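Local coordinates for protein exotoxin 3 (Staphylococcus aureus, PDB 2Z8L) that binds the sialylated glycan sialyl Lewis X, as a staphylococcal superantigen-like toxin built from an OB-fold domain and a beta-grasp domain, at residues K33-Y38 against L77-V82; F115-E120 against H128-Y133; I171-G176 against N199-E204. All coordinates share one frame; numbering follows the deposited sequence.

Contact 1 (K33-Y38 against L77-V82); sequences KNVTGY and LDIFVV
In D78, chi1 of -78° puts CG beside the backbone N, anti to the carbonyl carbon, and a chi2 near zero (-6°) then sets OD1, which meets N34 N. In I79, CG1 is likewise anti to the carbonyl carbon, and the extended second torsion carries CD1 on to V35. The valine presents CG2, the methyl wedged between its backbone N and carbonyl carbon. V35 CG2 lies 3.8 Å from I79 CD1, and the two side chains cross at about a right angle.

The backbone evidence identifies a G1 beta bulge: N34, in a left-handed backbone conformation, and V35 both face L77. V35 N donates to L77 O (2.8 Å) and L77 N to V35 O (3.0 Å), a reciprocal antiparallel pair. N34 N is also near L77 O, but the angle is too poor for a bond; its N-H instead runs nearly straight to D78 OD1, with N34 N and OD1 3.3 Å apart. The bulge coincides with a corner in the chain, and strands 35-38 and 77-81 meet with their directions 83° apart, as suits the sharply curled sheet of an OB fold. L77 lays CB against V35 O (3.4 Å), while its CD1 reaches G37 N at 4.0 Å; G37 lets the backbone pass close to L77.

Further out, L77 and I79 pack on L48 and F50 of strand 45-52. D78 OD2 forms a salt bridge with K136, and N34 OD1 accepts from K101. The D78 carboxylate thus divides its two oxygens, OD1 taking the N34 N-H at the bulge and OD2 the lysine charge of K136, so that one side chain links the corner of the chain to a residue beyond both strands.

Contact 2 (F115-E120 against H128-Y133); sequences FVIKKE and HVKRHY. Unlike the reference sequence in segment 128-133: H132 (reference Tyr).
F115 and I117 pair with K130 and H128 through four backbone hydrogen bonds in the hairpin of strands 114-121 and 124-131. F115 N to K130 O and H128 N to I117 O are both 2.8 Å; the return bonds, K130 N to F115 O and I117 N to H128 O, are both 2.9 Å. Between these two hydrogen-bonded pairs sits the non-hydrogen-bonded pair V116 and V129, where V116 CA makes a CA-H...O contact with H128 O at 3.6 Å.

Apolar contacts collect on the sheet face that carries F115, I117, H128 and K130. Across the strands, I117 CD1 meets the aliphatic K130 CG at 4.1 Å. Within strand 114-121, I117 CG1 stands 3.9 Å above the centre of the F115 ring. With CG anti to the backbone N (chi1 -172°), F115 directs CG away from the partner strand.

At the edge of the H128 ring, near its plane, lies K119 CB, 4.2 Å from H128 CD2. The same ring meets Y126 and F156. The four backbone bonds hold the strands together, while the side chains of F115, I117 and K130 pack on L148, L152 and Y151 of helix 141-155 in the beta-grasp domain.

Contact 3 (I171-G176 against N199-E204); sequences IMKDGG and NIEKME. Unlike the reference sequence in segment 171-176: I171 (reference Thr). Unlike the reference sequence in segment 199-204: M203 (reference Ile).
I171 O accepts from two successive N-H groups, E201 N at 2.8 Å and K202 N at 3.3 Å, the signature of a classic beta bulge in the beta-grasp sheet. The E201 donor lies in the carbonyl plane, whereas that of K202 is tilted 21° from it. I171 N answers with a bond to K202 O. At the bulge the register shifts by one residue, and beyond it K173 N donates to N199 O (2.8 Å).

The chain then leaves the strand through a type I turn, M172 to G175, followed by an Asx turn in which D174 OD1 accepts from G176 N. The backbone angles of G175 themselves call for glycine.

Bends at chi2 and chi3 of M172 (-64° and -71°) fold SD and CE back, so that SD packs on I200 CG1 at 3.9 Å and CE touches N199 CB. The M172 side chain also lies about 6 Å, nearest atoms, from the bound sialic acid, and it rests on I195. The extended K173 crosses E201 at about a right angle, laying CG by E201 OE1, while its NZ bonds to R198 O. At the I171 end, I171 CD1 abuts the E204 carboxylate, 3.3 Å from OE2, the oxygen that K202 NZ holds in a weak salt bridge.

In the fold
From the N terminus, contact 1 comes first: 77-82 returns to 33-38 after 38 mostly strand residues, closing a loop within the OB-fold region. Contact 2 follows, a short hairpin with seven residues between its segments, and contact 3 closes last, over 22 residues that carry most of the glycan pocket, from Y177 to D193. The three are in series; none nests or crosses. Contact 1 stands apart, its centre 29 Å from that of contact 2 and 26 Å from that of contact 3. Contacts 2 and 3 touch in one beta-grasp sheet, where V116 N and M203 O, 2.8 Å apart, probably bond, joining strands 114-121 and 200-207.

Contact 1 (K33-Y38 against L77-V82)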
loop_
_atom_site.group_PDB
_atom_site.type_symbol
_atom_site.label_atom_id
_atom_site.label_comp_id
_atom_site.label_asym_id
_atom_site.label_seq_id
_atom_site.Cartn_x
_atom_site.Cartn_y
_atom_site.Cartn_z
ATOM N N LYS A 33 -0.471 -6.923 -12.802
ATOM C CA LYS A 33 -0.898 -8.259 -12.478
ATOM C C LYS A 33 -0.114 -9.314 -13.249
ATOM O O LYS A 33 0.097 -9.179 -14.465
ATOM C CB LYS A 33 -2.384 -8.405 -12.811
ATOM C CG LYS A 33 -3.231 -7.497 -11.947
ATOM C CD LYS A 33 -4.661 -7.331 -12.410
ATOM C CE LYS A 33 -5.348 -6.239 -11.537
ATOM N NZ LYS A 33 -5.079 -4.778 -11.925
ATOM N N ASN A 34 0.231 -10.385 -12.540
ATOM C CA ASN A 34 0.884 -11.535 -13.115
ATOM C C ASN A 34 2.137 -11.183 -13.915
ATOM O O ASN A 34 2.342 -11.609 -15.082
ATOM C CB ASN A 34 -0.097 -12.345 -13.938
ATOM C CG ASN A 34 0.449 -13.703 -14.308
ATOM O OD1 ASN A 34 1.176 -14.305 -13.548
ATOM N ND2 ASN A 34 0.135 -14.174 -15.536
ATOM N N VAL A 35 3.020 -10.458 -13.286
ATOM C CA VAL A 35 4.251 -10.073 -13.961
ATOM C C VAL A 35 5.437 -10.893 -13.428
ATOM O O VAL A 35 5.390 -11.439 -12.331
ATOM C CB VAL A 35 4.447 -8.559 -13.923
ATOM C CG1 VAL A 35 3.329 -7.881 -14.766
ATOM C CG2 VAL A 35 4.429 -8.086 -12.556
ATOM N N THR A 36 6.492 -10.997 -14.247
ATOM C CA THR A 36 7.689 -11.723 -13.870
ATOM C C THR A 36 8.784 -10.727 -13.556
ATOM O O THR A 36 9.112 -9.887 -14.391
ATOM C CB THR A 36 8.146 -12.697 -14.988
ATOM O OG1 THR A 36 7.070 -13.608 -15.270
ATOM C CG2 THR A 36 9.332 -13.478 -14.550
ATOM N N GLY A 37 9.272 -10.814 -12.324
ATOM C CA GLY A 37 10.308 -9.935 -11.765
ATOM C C GLY A 37 11.638 -10.639 -11.728
ATOM O O GLY A 37 11.716 -11.810 -11.392
ATOM N N TYR A 38 12.686 -9.895 -12.066
ATOM C CA TYR A 38 14.045 -10.387 -12.022
ATOM C C TYR A 38 14.796 -9.713 -10.905
ATOM O O TYR A 38 14.875 -8.496 -10.833
ATOM C CB TYR A 38 14.723 -10.164 -13.361
ATOM C CG TYR A 38 14.091 -11.059 -14.405
ATOM C CD1 TYR A 38 14.591 -12.316 -14.671
ATOM C CD2 TYR A 38 12.956 -10.653 -15.083
ATOM C CE1 TYR A 38 13.991 -13.130 -15.636
ATOM C CE2 TYR A 38 12.341 -11.445 -15.989
ATOM C CZ TYR A 38 12.855 -12.696 -16.279
ATOM O OH TYR A 38 12.232 -13.508 -17.240
ATOM N N LEU A 77 3.796 -12.497 -10.068
ATOM C CA LEU A 77 3.708 -11.419 -9.086
ATOM C C LEU A 77 2.622 -10.421 -9.418
ATOM O O LEU A 77 2.305 -10.191 -10.582
ATOM C CB LEU A 77 5.057 -10.702 -9.012
ATOM C CG LEU A 77 6.262 -11.564 -8.708
ATOM C CD1 LEU A 77 7.525 -10.725 -8.691
ATOM C CD2 LEU A 77 6.063 -12.257 -7.396
ATOM N N ASP A 78 2.093 -9.793 -8.364
ATOM C CA ASP A 78 1.264 -8.591 -8.478
ATOM C C ASP A 78 2.099 -7.450 -7.862
ATOM O O ASP A 78 2.757 -7.661 -6.847
ATOM C CB ASP A 78 0.012 -8.733 -7.681
ATOM C CG ASP A 78 -1.068 -9.601 -8.340
ATOM O OD1 ASP A 78 -0.924 -10.033 -9.507
ATOM O OD2 ASP A 78 -2.103 -9.832 -7.640
ATOM N N ILE A 79 2.130 -6.299 -8.510
ATOM C CA ILE A 79 2.882 -5.149 -7.983
ATOM C C ILE A 79 2.032 -3.896 -7.909
ATOM O O ILE A 79 1.427 -3.482 -8.899
ATOM C CB ILE A 79 4.142 -4.853 -8.834
ATOM C CG1 ILE A 79 4.862 -6.182 -9.109
ATOM C CG2 ILE A 79 4.995 -3.787 -8.107
ATOM C CD1 ILE A 79 6.103 -6.066 -9.843
ATOM N N PHE A 80 2.019 -3.253 -6.742
ATOM C CA PHE A 80 1.380 -1.962 -6.580
ATOM C C PHE A 80 2.426 -0.899 -6.728
ATOM O O PHE A 80 3.288 -0.767 -5.866
ATOM C CB PHE A 80 0.698 -1.867 -5.193
ATOM C CG PHE A 80 -0.081 -0.642 -5.013
ATOM C CD1 PHE A 80 -1.252 -0.421 -5.751
ATOM C CD2 PHE A 80 0.375 0.369 -4.185
ATOM C CE1 PHE A 80 -1.940 0.790 -5.600
ATOM C CE2 PHE A 80 -0.320 1.568 -4.046
ATOM C CZ PHE A 80 -1.471 1.752 -4.727
ATOM N N VAL A 81 2.329 -0.151 -7.825
ATOM C CA VAL A 81 3.318 0.815 -8.239
ATOM C C VAL A 81 2.834 2.260 -7.968
ATOM O O VAL A 81 1.708 2.636 -8.348
ATOM C CB VAL A 81 3.655 0.639 -9.782
ATOM C CG1 VAL A 81 4.644 1.739 -10.219
ATOM C CG2 VAL A 81 4.159 -0.754 -10.083
ATOM N N VAL A 82 3.688 3.036 -7.290
ATOM C CA VAL A 82 3.539 4.477 -7.125
ATOM C C VAL A 82 4.857 5.084 -7.576
ATOM O O VAL A 82 5.893 4.788 -7.034
ATOM C CB VAL A 82 3.194 4.867 -5.652
ATOM C CG1 VAL A 82 3.110 6.392 -5.532
ATOM C CG2 VAL A 82 1.923 4.190 -5.229
#

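Contact 2 (F115-E120 against H128-Y133)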
loop_
_atom_site.group_PDB
_atom_site.type_symbol
_atom_site.label_atom_id
_atom_site.label_comp_id
_atom_site.label_asym_id
_atom_site.label_seq_id
_atom_site.Cartn_x
_atom_site.Cartn_y
_atom_site.Cartn_z
ATOM N N PHE A 115 -14.502 -0.268 7.940
ATOM C CA PHE A 115 -13.544 0.804 8.100
ATOM C C PHE A 115 -14.244 1.867 8.943
ATOM O O PHE A 115 -15.163 2.493 8.435
ATOM C CB PHE A 115 -13.172 1.377 6.716
ATOM C CG PHE A 115 -12.069 2.353 6.707
ATOM C CD1 PHE A 115 -11.156 2.485 7.749
ATOM C CD2 PHE A 115 -11.874 3.115 5.587
ATOM C CE1 PHE A 115 -10.092 3.386 7.668
ATOM C CE2 PHE A 115 -10.849 4.026 5.533
ATOM C CZ PHE A 115 -9.962 4.148 6.551
ATOM N N VAL A 116 -13.864 1.957 10.212
ATOM C CA VAL A 116 -14.579 2.836 11.195
ATOM C C VAL A 116 -13.762 4.124 11.257
ATOM O O VAL A 116 -12.620 4.119 11.710
ATOM C CB VAL A 116 -14.689 2.192 12.583
ATOM C CG1 VAL A 116 -15.436 3.053 13.523
ATOM C CG2 VAL A 116 -15.441 0.836 12.523
ATOM N N ILE A 117 -14.338 5.209 10.766
ATOM C CA ILE A 117 -13.668 6.458 10.638
ATOM C C ILE A 117 -14.239 7.428 11.669
ATOM O O ILE A 117 -15.415 7.794 11.581
ATOM C CB ILE A 117 -13.864 6.999 9.259
ATOM C CG1 ILE A 117 -13.317 5.994 8.226
ATOM C CG2 ILE A 117 -13.191 8.380 9.096
ATOM C CD1 ILE A 117 -13.913 6.153 6.895
ATOM N N LYS A 118 -13.393 7.833 12.594
ATOM C CA LYS A 118 -13.805 8.769 13.655
ATOM C C LYS A 118 -13.266 10.113 13.264
ATOM O O LYS A 118 -12.050 10.307 13.353
ATOM C CB LYS A 118 -13.260 8.329 15.000
ATOM C CG LYS A 118 -13.948 7.056 15.481
ATOM C CD LYS A 118 -13.758 6.794 16.944
ATOM C CE LYS A 118 -14.759 5.724 17.456
ATOM N NZ LYS A 118 -15.086 5.868 18.937
ATOM N N LYS A 119 -14.170 11.011 12.844
ATOM C CA LYS A 119 -13.796 12.309 12.280
ATOM C C LYS A 119 -14.107 13.411 13.273
ATOM O O LYS A 119 -15.257 13.543 13.682
ATOM C CB LYS A 119 -14.548 12.542 10.975
ATOM C CG LYS A 119 -14.077 13.818 10.213
ATOM C CD LYS A 119 -14.832 14.050 8.943
ATOM C CE LYS A 119 -14.454 15.381 8.340
ATOM N NZ LYS A 119 -13.044 15.752 8.636
ATOM N N GLU A 120 -13.111 14.222 13.612
ATOM C CA GLU A 120 -13.355 15.386 14.470
ATOM C C GLU A 120 -14.311 16.355 13.786
ATOM O O GLU A 120 -14.160 16.672 12.605
ATOM C CB GLU A 120 -12.053 16.077 14.848
ATOM C CG GLU A 120 -11.183 15.265 15.788
ATOM C CD GLU A 120 -9.960 16.043 16.347
ATOM O OE1 GLU A 120 -9.879 17.298 16.214
ATOM O OE2 GLU A 120 -9.068 15.363 16.938
ATOM N N HIS A 128 -18.187 7.312 11.335
ATOM C CA HIS A 128 -18.731 6.829 10.084
ATOM C C HIS A 128 -18.272 5.402 9.910
ATOM O O HIS A 128 -17.116 5.113 10.112
ATOM C CB HIS A 128 -18.174 7.655 8.928
ATOM C CG HIS A 128 -18.461 9.124 9.023
ATOM N ND1 HIS A 128 -19.578 9.677 8.459
ATOM C CD2 HIS A 128 -17.740 10.153 9.528
ATOM C CE1 HIS A 128 -19.562 10.986 8.637
ATOM N NE2 HIS A 128 -18.459 11.305 9.290
ATOM N N VAL A 129 -19.156 4.512 9.470
ATOM C CA VAL A 129 -18.774 3.148 9.264
ATOM C C VAL A 129 -18.902 2.838 7.782
ATOM O O VAL A 129 -19.994 2.882 7.226
ATOM C CB VAL A 129 -19.647 2.128 10.043
ATOM C CG1 VAL A 129 -19.142 0.674 9.775
ATOM C CG2 VAL A 129 -19.686 2.452 11.535
ATOM N N LYS A 130 -17.793 2.481 7.170
ATOM C CA LYS A 130 -17.726 2.192 5.760
ATOM C C LYS A 130 -17.177 0.761 5.671
ATOM O O LYS A 130 -16.985 0.119 6.685
ATOM C CB LYS A 130 -16.835 3.168 5.034
ATOM C CG LYS A 130 -17.282 4.628 5.115
ATOM C CD LYS A 130 -18.500 4.863 4.225
ATOM C CE LYS A 130 -19.067 6.253 4.380
ATOM N NZ LYS A 130 -20.497 6.328 3.892
ATOM N N ARG A 131 -17.104 0.252 4.453
ATOM C CA ARG A 131 -16.430 -1.052 4.162
ATOM C C ARG A 131 -15.264 -0.778 3.280
ATOM O O ARG A 131 -15.305 0.140 2.463
ATOM C CB ARG A 131 -17.378 -1.990 3.417
ATOM C CG ARG A 131 -18.562 -2.362 4.150
ATOM C CD ARG A 131 -18.245 -3.353 5.190
ATOM N NE ARG A 131 -19.455 -3.867 5.816
ATOM C CZ ARG A 131 -19.517 -4.960 6.576
ATOM N NH1 ARG A 131 -18.440 -5.710 6.811
ATOM N NH2 ARG A 131 -20.677 -5.326 7.093
ATOM N N HIS A 132 -14.227 -1.605 3.384
ATOM C CA HIS A 132 -13.165 -1.542 2.423
ATOM C C HIS A 132 -13.074 -2.950 1.855
ATOM O O HIS A 132 -12.759 -3.896 2.561
ATOM C CB HIS A 132 -11.848 -1.186 3.072
ATOM C CG HIS A 132 -10.707 -1.108 2.118
ATOM N ND1 HIS A 132 -10.564 -0.072 1.225
ATOM C CD2 HIS A 132 -9.664 -1.944 1.906
ATOM C CE1 HIS A 132 -9.466 -0.267 0.513
ATOM N NE2 HIS A 132 -8.897 -1.390 0.910
ATOM N N TYR A 133 -13.293 -3.041 0.573
ATOM C CA TYR A 133 -13.296 -4.330 -0.102
ATOM C C TYR A 133 -11.884 -4.770 -0.473
ATOM O O TYR A 133 -11.122 -4.043 -1.133
ATOM C CB TYR A 133 -14.183 -4.237 -1.312
ATOM C CG TYR A 133 -15.575 -3.821 -0.957
ATOM C CD1 TYR A 133 -16.397 -4.659 -0.224
ATOM C CD2 TYR A 133 -16.065 -2.563 -1.300
ATOM C CE1 TYR A 133 -17.682 -4.310 0.140
ATOM C CE2 TYR A 133 -17.373 -2.198 -0.942
ATOM C CZ TYR A 133 -18.174 -3.082 -0.214
ATOM O OH TYR A 133 -19.480 -2.745 0.132
#

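Contact 3 (I171-G176 against N199-E204)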
loop_
_atom_site.group_PDB
_atom_site.type_symbol
_atom_site.label_atom_id
_atom_site.label_comp_id
_atom_site.label_asym_id
_atom_site.label_seq_id
_atom_site.Cartn_x
_atom_site.Cartn_y
_atom_site.Cartn_z
ATOM N N ILE A 171 -6.612 -4.138 11.873
ATOM C CA ILE A 171 -6.671 -5.115 12.935
ATOM C C ILE A 171 -7.012 -6.470 12.314
ATOM O O ILE A 171 -7.947 -6.595 11.490
ATOM C CB ILE A 171 -7.734 -4.742 13.971
ATOM C CG1 ILE A 171 -7.466 -3.348 14.545
ATOM C CG2 ILE A 171 -7.753 -5.842 15.082
ATOM C CD1 ILE A 171 -8.703 -2.657 15.227
ATOM N N MET A 172 -6.244 -7.477 12.713
ATOM C CA MET A 172 -6.384 -8.803 12.160
ATOM C C MET A 172 -7.302 -9.641 13.051
ATOM O O MET A 172 -7.543 -9.318 14.225
ATOM C CB MET A 172 -5.012 -9.450 12.011
ATOM C CG MET A 172 -3.985 -8.567 11.309
ATOM S SD MET A 172 -4.470 -8.224 9.612
ATOM C CE MET A 172 -4.219 -9.799 8.814
ATOM N N LYS A 173 -7.848 -10.687 12.464
ATOM C CA LYS A 173 -8.724 -11.602 13.233
ATOM C C LYS A 173 -8.042 -12.190 14.468
ATOM O O LYS A 173 -8.708 -12.419 15.512
ATOM C CB LYS A 173 -9.257 -12.686 12.304
ATOM C CG LYS A 173 -10.245 -12.107 11.281
ATOM C CD LYS A 173 -10.756 -13.099 10.282
ATOM C CE LYS A 173 -11.752 -12.428 9.346
ATOM N NZ LYS A 173 -12.058 -13.360 8.238
ATOM N N ASP A 174 -6.746 -12.476 14.377
ATOM C CA ASP A 174 -6.006 -13.008 15.537
ATOM C C ASP A 174 -5.585 -11.940 16.582
ATOM O O ASP A 174 -5.040 -12.281 17.644
ATOM C CB ASP A 174 -4.814 -13.856 15.051
ATOM C CG ASP A 174 -3.596 -13.039 14.623
ATOM O OD1 ASP A 174 -3.576 -11.787 14.648
ATOM O OD2 ASP A 174 -2.615 -13.713 14.246
ATOM N N GLY A 175 -5.892 -10.675 16.313
ATOM C CA GLY A 175 -5.638 -9.560 17.227
ATOM C C GLY A 175 -4.380 -8.750 16.938
ATOM O O GLY A 175 -4.153 -7.674 17.535
ATOM N N GLY A 176 -3.561 -9.237 16.016
ATOM C CA GLY A 176 -2.397 -8.477 15.577
ATOM C C GLY A 176 -2.895 -7.231 14.856
ATOM O O GLY A 176 -4.035 -7.182 14.350
ATOM N N ASN A 199 -7.669 -12.288 6.375
ATOM C CA ASN A 199 -7.644 -12.288 7.814
ATOM C C ASN A 199 -7.766 -10.897 8.437
ATOM O O ASN A 199 -7.629 -10.745 9.653
ATOM C CB ASN A 199 -6.373 -12.961 8.334
ATOM C CG ASN A 199 -6.360 -14.465 8.115
ATOM O OD1 ASN A 199 -7.375 -15.079 7.814
ATOM N ND2 ASN A 199 -5.189 -15.048 8.241
ATOM N N ILE A 200 -7.978 -9.859 7.638
ATOM C CA ILE A 200 -8.239 -8.555 8.196
ATOM C C ILE A 200 -9.632 -8.579 8.797
ATOM O O ILE A 200 -10.611 -9.004 8.142
ATOM C CB ILE A 200 -8.139 -7.451 7.103
ATOM C CG1 ILE A 200 -6.742 -7.399 6.525
ATOM C CG2 ILE A 200 -8.515 -6.074 7.682
ATOM C CD1 ILE A 200 -6.577 -6.516 5.275
ATOM N N GLU A 201 -9.743 -8.106 10.031
ATOM C CA GLU A 201 -11.035 -8.026 10.712
ATOM C C GLU A 201 -11.719 -6.679 10.509
ATOM O O GLU A 201 -12.913 -6.613 10.256
ATOM C CB GLU A 201 -10.859 -8.302 12.212
ATOM C CG GLU A 201 -12.165 -8.252 13.054
ATOM C CD GLU A 201 -13.344 -9.093 12.526
ATOM O OE1 GLU A 201 -13.152 -10.097 11.793
ATOM O OE2 GLU A 201 -14.509 -8.754 12.887
ATOM N N LYS A 202 -10.974 -5.601 10.716
ATOM C CA LYS A 202 -11.531 -4.272 10.754
ATOM C C LYS A 202 -10.398 -3.254 10.611
ATOM O O LYS A 202 -9.226 -3.574 10.795
ATOM C CB LYS A 202 -12.260 -4.084 12.064
ATOM C CG LYS A 202 -12.544 -2.695 12.441
ATOM C CD LYS A 202 -13.327 -2.608 13.713
ATOM C CE LYS A 202 -12.647 -3.295 14.888
ATOM N NZ LYS A 202 -13.269 -2.780 16.173
ATOM N N MET A 203 -10.715 -2.040 10.171
ATOM C CA MET A 203 -9.740 -0.983 10.087
ATOM C C MET A 203 -10.359 0.224 10.754
ATOM O O MET A 203 -11.596 0.373 10.768
ATOM C CB MET A 203 -9.414 -0.712 8.641
ATOM C CG MET A 203 -8.929 -1.997 8.023
ATOM S SD MET A 203 -8.480 -1.868 6.360
ATOM C CE MET A 203 -9.990 -1.315 5.700
ATOM N N GLU A 204 -9.500 1.002 11.402
ATOM C CA GLU A 204 -9.947 2.188 12.140
ATOM C C GLU A 204 -9.133 3.375 11.704
ATOM O O GLU A 204 -7.986 3.219 11.303
ATOM C CB GLU A 204 -9.780 1.936 13.619
ATOM C CG GLU A 204 -10.370 0.663 14.112
ATOM C CD GLU A 204 -10.085 0.422 15.574
ATOM O OE1 GLU A 204 -9.087 0.976 16.131
ATOM O OE2 GLU A 204 -10.875 -0.351 16.184
#